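Local coordinates for glucosidase (Croceicoccus marinus, PDB 5Z3K), which probably hydrolyses O-glycosidic bonds as a family 39 beta-glucosidase built from a TIM barrel and an attached beta-sheet region, at residues Leu284-Ile289 with Leu373-Ala378; Asp277-Ala282 with Ala471-Glu476. All coordinates share one frame; numbering follows the deposited sequence.

Contact 1 of 2, residues Leu284-Ile289 with Leu373-Ala378; sequences LAAAAI and LISNYA
I289 and A285 of a TIM-barrel helix press on L373 and S375 of strand 369-376, where the outer surface of the (beta/alpha)8 barrel meets the large mixed sheet of this GH39 enzyme. The helix links the seventh and eighth barrel strands. Its axis in 284-289 comes within 7.7 Å of the axis of strand 373-376, and their N-to-C directions differ by 123°. The tighter half is apolar and buried. I289 holds CG1 beside its backbone N (chi1 -67°), and an extended second torsion carries CD1 onward to L373, where it lies 3.8 Å from CD2 and 4.0 Å from the carbonyl O of the same residue. The two branched chains meet obliquely, CG1 of I289 also approaching L373 CD2. Two residues along the strand, the methyl of A285 sits against the methylene of S375, CB to CB 3.8 Å. Such short side chains let the helix backbone come close, with the CA atoms of A286 and S375 5.6 Å apart. L336 and T340 of helix 329-341 press on L373 as well, while A285 also packs on V475 of the adjacent strand.

Beyond S375 the packing is looser: A286 CB stands 4.2 Å from Y377 CB, and the Y377 ring stands edge-to-face with F283 while its OH hydrogen-bonds the carbonyl O of R234. The chain then leaves the contact at A378, which is partly exposed. The buried hydroxyl of S375 is satisfied by the preceding turn of the same barrel helix. With OG anti to its own backbone N (chi1 -179°), it passes A286 N at 3.8 Å and donates a hydrogen bond to the backbone O of A282.

Contact 2 of 2, residues Asp277-Ala282 with Ala471-Glu476; sequences DFDNAA and AVSGVE
D279 and S473 bring their CA atoms to 4.9 Å where the first turns of helix 277-291 (residues 277-282) pass strand 474-476 at 49°, the axes of these short segments approaching to 7.5 Å. S473 has a left-handed backbone conformation and, with G474, faces N376 in a G1 beta bulge at the start of the strand. The D279 CB points away from the strand, but chi1 of -70° sets CG beside the backbone N, and OD1 comes back within reach of S473. S473 OG donates a short hydrogen bond of 2.6 Å to D279 OD1, reaching its anti side from 29° out of the carboxylate plane. Beside this bond between two partly exposed residues, CD1 at the F278 ring edge meets S473 CB at 3.9 Å, near the ring plane. Deeper in, the methyl of A282 lies under the bulge, its CB 3.6 Å from S473 CA. V475 then sends CG2 against the helix backbone, 3.6 Å from A282 CA and 3.7 Å from A281 O.

Around this junction, F278 makes a cation-pi contact with R447, and V475 packs on L373 and S375 of strand 369-376. Toward helix 329-341, D277 forms a salt bridge with R330 and accepts a hydrogen bond from A329 N, joining the two helix starts, and A333 touches A281.

In the fold
Both contacts use helix 277-291, contact 2 its first turns and contact 1 the turns that follow, and their centres are 8 Å apart. They reach neighbouring antiparallel strands, 369-376 and 474-482, of one mixed sheet. Along the chain both helix segments come first, then 373-378 and finally 471-476, so contact 2 spans the longer separation and encloses contact 1. The two join directly: N376 O lies 2.6 Å from S473 N, a probable hydrogen bond. In both contacts helix 277-291 of the barrel's outer layer meets the mixed sheet, through two adjacent strands; helix 329-341 adds to the junction.

Contact 1 of 2, residues Leu284-Ile289 with Leu373-Ala378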
ATOM      1  N   LEU A 284      -8.413  -3.767   7.467  1.00 11.53           N
ATOM      2  CA  LEU A 284      -7.108  -3.556   6.854  1.00 13.68           C
ATOM      3  C   LEU A 284      -6.063  -4.492   7.457  1.00 10.65           C
ATOM      4  O   LEU A 284      -5.157  -4.938   6.741  1.00  8.69           O
ATOM      5  CB  LEU A 284      -6.701  -2.082   6.956  1.00 14.00           C
ATOM      6  CG  LEU A 284      -6.157  -1.515   8.252  1.00 14.03           C
ATOM      7  CD1 LEU A 284      -4.634  -1.582   8.232  1.00 16.12           C
ATOM      8  CD2 LEU A 284      -6.649  -0.068   8.422  1.00 18.05           C
ATOM      9  N   ALA A 285      -6.203  -4.858   8.735  1.00 12.24           N
ATOM     10  CA  ALA A 285      -5.295  -5.849   9.302  1.00 10.62           C
ATOM     11  C   ALA A 285      -5.531  -7.230   8.688  1.00 11.41           C
ATOM     12  O   ALA A 285      -4.573  -7.928   8.331  1.00 10.18           O
ATOM     13  CB  ALA A 285      -5.435  -5.887  10.828  1.00 10.58           C
ATOM     14  N   ALA A 286      -6.792  -7.643   8.544  1.00 11.91           N
ATOM     15  CA  ALA A 286      -7.054  -8.932   7.904  1.00 10.63           C
ATOM     16  C   ALA A 286      -6.601  -8.929   6.448  1.00 10.26           C
ATOM     17  O   ALA A 286      -6.076  -9.934   5.953  1.00 11.39           O
ATOM     18  CB  ALA A 286      -8.542  -9.292   7.994  1.00 11.47           C
ATOM     19  N   ALA A 287      -6.783  -7.811   5.742  1.00 10.92           N
ATOM     20  CA  ALA A 287      -6.371  -7.754   4.339  1.00 11.26           C
ATOM     21  C   ALA A 287      -4.861  -7.911   4.199  1.00 11.29           C
ATOM     22  O   ALA A 287      -4.376  -8.635   3.320  1.00  9.92           O
ATOM     23  CB  ALA A 287      -6.830  -6.435   3.700  1.00 10.28           C
ATOM     24  N   ALA A 288      -4.099  -7.202   5.042  1.00  9.92           N
ATOM     25  CA  ALA A 288      -2.651  -7.371   5.050  1.00 10.02           C
ATOM     26  C   ALA A 288      -2.257  -8.823   5.313  1.00 10.71           C
ATOM     27  O   ALA A 288      -1.364  -9.359   4.651  1.00  9.65           O
ATOM     28  CB  ALA A 288      -2.030  -6.450   6.102  1.00 10.90           C
ATOM     29  N   ILE A 289      -2.907  -9.479   6.281  1.00 10.48           N
ATOM     30  CA  ILE A 289      -2.562 -10.867   6.580  1.00  9.30           C
ATOM     31  C   ILE A 289      -2.860 -11.755   5.380  1.00 12.97           C
ATOM     32  O   ILE A 289      -2.032 -12.583   4.979  1.00 11.89           O
ATOM     33  CB  ILE A 289      -3.295 -11.350   7.843  1.00  8.68           C
ATOM     34  CG1 ILE A 289      -2.751 -10.577   9.053  1.00 11.64           C
ATOM     35  CG2 ILE A 289      -3.100 -12.864   8.027  1.00 10.99           C
ATOM     36  CD1 ILE A 289      -3.529 -10.765  10.366  1.00 12.07           C
ATOM     37  N   LEU A 373       0.115 -11.172  15.292  1.00 12.32           N
ATOM     38  CA  LEU A 373      -0.925 -10.228  14.914  1.00 10.91           C
ATOM     39  C   LEU A 373      -2.214 -10.994  14.669  1.00 11.42           C
ATOM     40  O   LEU A 373      -2.201 -12.007  13.969  1.00 11.00           O
ATOM     41  CB  LEU A 373      -0.512  -9.474  13.649  1.00 10.93           C
ATOM     42  CG  LEU A 373      -1.538  -8.482  13.119  1.00 11.89           C
ATOM     43  CD1 LEU A 373      -1.598  -7.248  14.051  1.00 11.81           C
ATOM     44  CD2 LEU A 373      -1.177  -8.060  11.722  1.00 12.60           C
ATOM     45  N   ILE A 374      -3.315 -10.521  15.248  1.00 10.20           N
ATOM     46  CA  ILE A 374      -4.612 -11.175  15.151  1.00 11.99           C
ATOM     47  C   ILE A 374      -5.664 -10.131  14.819  1.00 11.56           C
ATOM     48  O   ILE A 374      -5.798  -9.135  15.537  1.00 13.59           O
ATOM     49  CB  ILE A 374      -4.998 -11.885  16.464  1.00 12.68           C
ATOM     50  CG1 ILE A 374      -3.916 -12.870  16.907  1.00 14.06           C
ATOM     51  CG2 ILE A 374      -6.372 -12.551  16.318  1.00 15.95           C
ATOM     52  CD1 ILE A 374      -4.064 -13.294  18.367  1.00 13.60           C
ATOM     53  N   SER A 375      -6.438 -10.371  13.763  1.00 13.71           N
ATOM     54  CA  SER A 375      -7.591  -9.528  13.462  1.00 14.46           C
ATOM     55  C   SER A 375      -8.844 -10.382  13.458  1.00 14.98           C
ATOM     56  O   SER A 375      -8.859 -11.463  12.858  1.00 13.05           O
ATOM     57  CB  SER A 375      -7.455  -8.805  12.122  1.00 13.53           C
ATOM     58  OG  SER A 375      -8.592  -7.973  11.881  1.00 12.72           O
ATOM     59  N   ASN A 376      -9.883  -9.894  14.124  1.00 11.64           N
ATOM     60  CA  ASN A 376     -11.197 -10.524  14.136  1.00 14.24           C
ATOM     61  C   ASN A 376     -12.133  -9.617  13.342  1.00 13.63           C
ATOM     62  O   ASN A 376     -12.676  -8.646  13.879  1.00 16.37           O
ATOM     63  CB  ASN A 376     -11.679 -10.731  15.578  1.00 12.17           C
ATOM     64  CG  ASN A 376     -12.878 -11.652  15.662  1.00 14.92           C
ATOM     65  OD1 ASN A 376     -13.292 -12.240  14.661  1.00 16.98           O
ATOM     66  ND2 ASN A 376     -13.435 -11.793  16.856  1.00 13.86           N
ATOM     67  N   TYR A 377     -12.305  -9.926  12.058  1.00 12.29           N
ATOM     68  CA  TYR A 377     -13.092  -9.113  11.142  1.00 12.90           C
ATOM     69  C   TYR A 377     -14.270  -9.913  10.601  1.00 14.73           C
ATOM     70  O   TYR A 377     -14.111 -11.067  10.197  1.00 13.82           O
ATOM     71  CB  TYR A 377     -12.235  -8.610   9.961  1.00 13.65           C
ATOM     72  CG  TYR A 377     -13.086  -7.894   8.937  1.00 13.13           C
ATOM     73  CD1 TYR A 377     -13.458  -6.569   9.131  1.00 14.41           C
ATOM     74  CD2 TYR A 377     -13.578  -8.556   7.820  1.00 15.33           C
ATOM     75  CE1 TYR A 377     -14.261  -5.919   8.228  1.00 12.74           C
ATOM     76  CE2 TYR A 377     -14.400  -7.913   6.913  1.00 14.38           C
ATOM     77  CZ  TYR A 377     -14.735  -6.591   7.129  1.00 14.48           C
ATOM     78  OH  TYR A 377     -15.542  -5.935   6.225  1.00 14.94           O
ATOM     79  N   ALA A 378     -15.444  -9.284  10.539  1.00 15.54           N
ATOM     80  CA  ALA A 378     -16.650  -9.936  10.032  1.00 16.00           C
ATOM     81  C   ALA A 378     -17.160  -9.185   8.809  1.00 14.68           C
ATOM     82  O   ALA A 378     -17.436  -7.984   8.889  1.00 13.58           O
ATOM     83  CB  ALA A 378     -17.732  -9.998  11.115  1.00 15.83           C
TER

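Contact 2 of 2, residues Asp277-Ala282 with Ala471-Glu476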
ATOM      1  N   ASP A 277     -14.822   3.341  12.180  1.00 17.51           N
ATOM      2  CA  ASP A 277     -13.374   3.315  12.382  1.00 15.92           C
ATOM      3  C   ASP A 277     -12.879   1.902  12.703  1.00 15.48           C
ATOM      4  O   ASP A 277     -11.924   1.410  12.091  1.00 13.37           O
ATOM      5  CB  ASP A 277     -13.023   4.307  13.497  1.00 16.58           C
ATOM      6  CG  ASP A 277     -11.567   4.233  13.947  1.00 16.56           C
ATOM      7  OD1 ASP A 277     -10.661   4.227  13.090  1.00 16.55           O
ATOM      8  OD2 ASP A 277     -11.330   4.213  15.179  1.00 16.88           O
ATOM      9  N   PHE A 278     -13.533   1.226  13.647  1.00 13.66           N
ATOM     10  CA  PHE A 278     -12.995  -0.040  14.135  1.00 17.62           C
ATOM     11  C   PHE A 278     -13.243  -1.184  13.157  1.00 14.05           C
ATOM     12  O   PHE A 278     -12.425  -2.107  13.089  1.00 16.04           O
ATOM     13  CB  PHE A 278     -13.578  -0.369  15.517  1.00 17.73           C
ATOM     14  CG  PHE A 278     -15.027   0.011  15.677  1.00 18.54           C
ATOM     15  CD1 PHE A 278     -16.031  -0.880  15.331  1.00 18.20           C
ATOM     16  CD2 PHE A 278     -15.383   1.260  16.162  1.00 20.04           C
ATOM     17  CE1 PHE A 278     -17.362  -0.533  15.465  1.00 23.31           C
ATOM     18  CE2 PHE A 278     -16.712   1.615  16.298  1.00 22.79           C
ATOM     19  CZ  PHE A 278     -17.703   0.723  15.950  1.00 22.25           C
ATOM     20  N   ASP A 279     -14.340  -1.129  12.390  1.00 14.65           N
ATOM     21  CA  ASP A 279     -14.560  -2.096  11.312  1.00 14.24           C
ATOM     22  C   ASP A 279     -13.444  -2.011  10.280  1.00 16.05           C
ATOM     23  O   ASP A 279     -12.892  -3.031   9.840  1.00 12.42           O
ATOM     24  CB  ASP A 279     -15.903  -1.835  10.623  1.00 17.31           C
ATOM     25  CG  ASP A 279     -17.096  -2.166  11.491  1.00 18.73           C
ATOM     26  OD1 ASP A 279     -16.911  -2.778  12.555  1.00 17.88           O
ATOM     27  OD2 ASP A 279     -18.224  -1.811  11.094  1.00 21.25           O
ATOM     28  N   ASN A 280     -13.119  -0.787   9.871  1.00 12.33           N
ATOM     29  CA  ASN A 280     -12.100  -0.552   8.856  1.00 10.95           C
ATOM     30  C   ASN A 280     -10.732  -1.019   9.340  1.00 13.73           C
ATOM     31  O   ASN A 280      -9.982  -1.646   8.585  1.00 11.61           O
ATOM     32  CB  ASN A 280     -12.080   0.946   8.511  1.00 12.46           C
ATOM     33  CG  ASN A 280     -11.320   1.253   7.218  1.00 13.02           C
ATOM     34  OD1 ASN A 280     -10.178   0.833   7.039  1.00 13.47           O
ATOM     35  ND2 ASN A 280     -11.956   2.006   6.320  1.00 11.65           N
ATOM     36  N   ALA A 281     -10.401  -0.721  10.602  1.00 12.17           N
ATOM     37  CA  ALA A 281      -9.149  -1.178  11.201  1.00 13.29           C
ATOM     38  C   ALA A 281      -9.017  -2.695  11.126  1.00 13.32           C
ATOM     39  O   ALA A 281      -7.973  -3.225  10.725  1.00 12.09           O
ATOM     40  CB  ALA A 281      -9.083  -0.713  12.656  1.00 11.43           C
ATOM     41  N   ALA A 282     -10.070  -3.413  11.520  1.00 11.25           N
ATOM     42  CA  ALA A 282     -10.008  -4.868  11.466  1.00 13.89           C
ATOM     43  C   ALA A 282      -9.897  -5.348  10.026  1.00 12.81           C
ATOM     44  O   ALA A 282      -9.184  -6.318   9.739  1.00 12.24           O
ATOM     45  CB  ALA A 282     -11.230  -5.480  12.152  1.00 13.47           C
ATOM     46  N   ALA A 471     -13.579  -9.200  20.602  1.00 18.35           N
ATOM     47  CA  ALA A 471     -14.801  -9.206  19.814  1.00 18.10           C
ATOM     48  C   ALA A 471     -14.496  -8.861  18.364  1.00 16.26           C
ATOM     49  O   ALA A 471     -13.417  -8.362  18.024  1.00 15.04           O
ATOM     50  CB  ALA A 471     -15.822  -8.218  20.373  1.00 18.38           C
ATOM     51  N   VAL A 472     -15.481  -9.110  17.498  1.00 14.91           N
ATOM     52  CA  VAL A 472     -15.316  -8.750  16.094  1.00 15.57           C
ATOM     53  C   VAL A 472     -15.001  -7.263  15.973  1.00 18.73           C
ATOM     54  O   VAL A 472     -15.385  -6.445  16.823  1.00 20.03           O
ATOM     55  CB  VAL A 472     -16.552  -9.110  15.253  1.00 25.34           C
ATOM     56  CG1 VAL A 472     -16.599 -10.607  15.040  1.00 25.09           C
ATOM     57  CG2 VAL A 472     -17.822  -8.625  15.920  1.00 28.30           C
ATOM     58  N   SER A 473     -14.281  -6.917  14.905  1.00 17.57           N
ATOM     59  CA  SER A 473     -13.798  -5.558  14.643  1.00 16.36           C
ATOM     60  C   SER A 473     -12.750  -5.137  15.673  1.00 17.70           C
ATOM     61  O   SER A 473     -12.772  -4.012  16.185  1.00 20.29           O
ATOM     62  CB  SER A 473     -14.946  -4.547  14.572  1.00 14.82           C
ATOM     63  OG  SER A 473     -15.937  -4.958  13.633  1.00 19.43           O
ATOM     64  N   GLY A 474     -11.832  -6.045  15.976  1.00 14.21           N
ATOM     65  CA  GLY A 474     -10.713  -5.742  16.850  1.00 12.67           C
ATOM     66  C   GLY A 474      -9.439  -6.348  16.305  1.00 15.30           C
ATOM     67  O   GLY A 474      -9.460  -7.354  15.587  1.00 16.08           O
ATOM     68  N   VAL A 475      -8.318  -5.708  16.644  1.00 12.54           N
ATOM     69  CA  VAL A 475      -6.987  -6.080  16.182  1.00 11.21           C
ATOM     70  C   VAL A 475      -6.061  -6.129  17.390  1.00 14.59           C
ATOM     71  O   VAL A 475      -6.058  -5.206  18.214  1.00 13.09           O
ATOM     72  CB  VAL A 475      -6.450  -5.086  15.124  1.00 11.69           C
ATOM     73  CG1 VAL A 475      -5.051  -5.493  14.657  1.00 12.29           C
ATOM     74  CG2 VAL A 475      -7.411  -5.003  13.934  1.00  8.62           C
ATOM     75  N   GLU A 476      -5.337  -7.233  17.537  1.00 13.28           N
ATOM     76  CA  GLU A 476      -4.427  -7.384  18.663  1.00 15.78           C
ATOM     77  C   GLU A 476      -3.025  -7.851  18.280  1.00 14.04           C
ATOM     78  O   GLU A 476      -2.860  -8.788  17.499  1.00 14.16           O
ATOM     79  CB  GLU A 476      -5.024  -8.339  19.702  1.00 16.08           C
ATOM     80  CG  GLU A 476      -4.290  -8.345  21.033  1.00 17.12           C
ATOM     81  CD  GLU A 476      -5.230  -8.485  22.215  1.00 21.96           C
ATOM     82  OE1 GLU A 476      -5.371  -9.614  22.733  1.00 33.31           O
ATOM     83  OE2 GLU A 476      -5.826  -7.469  22.626  1.00 28.83           O
TER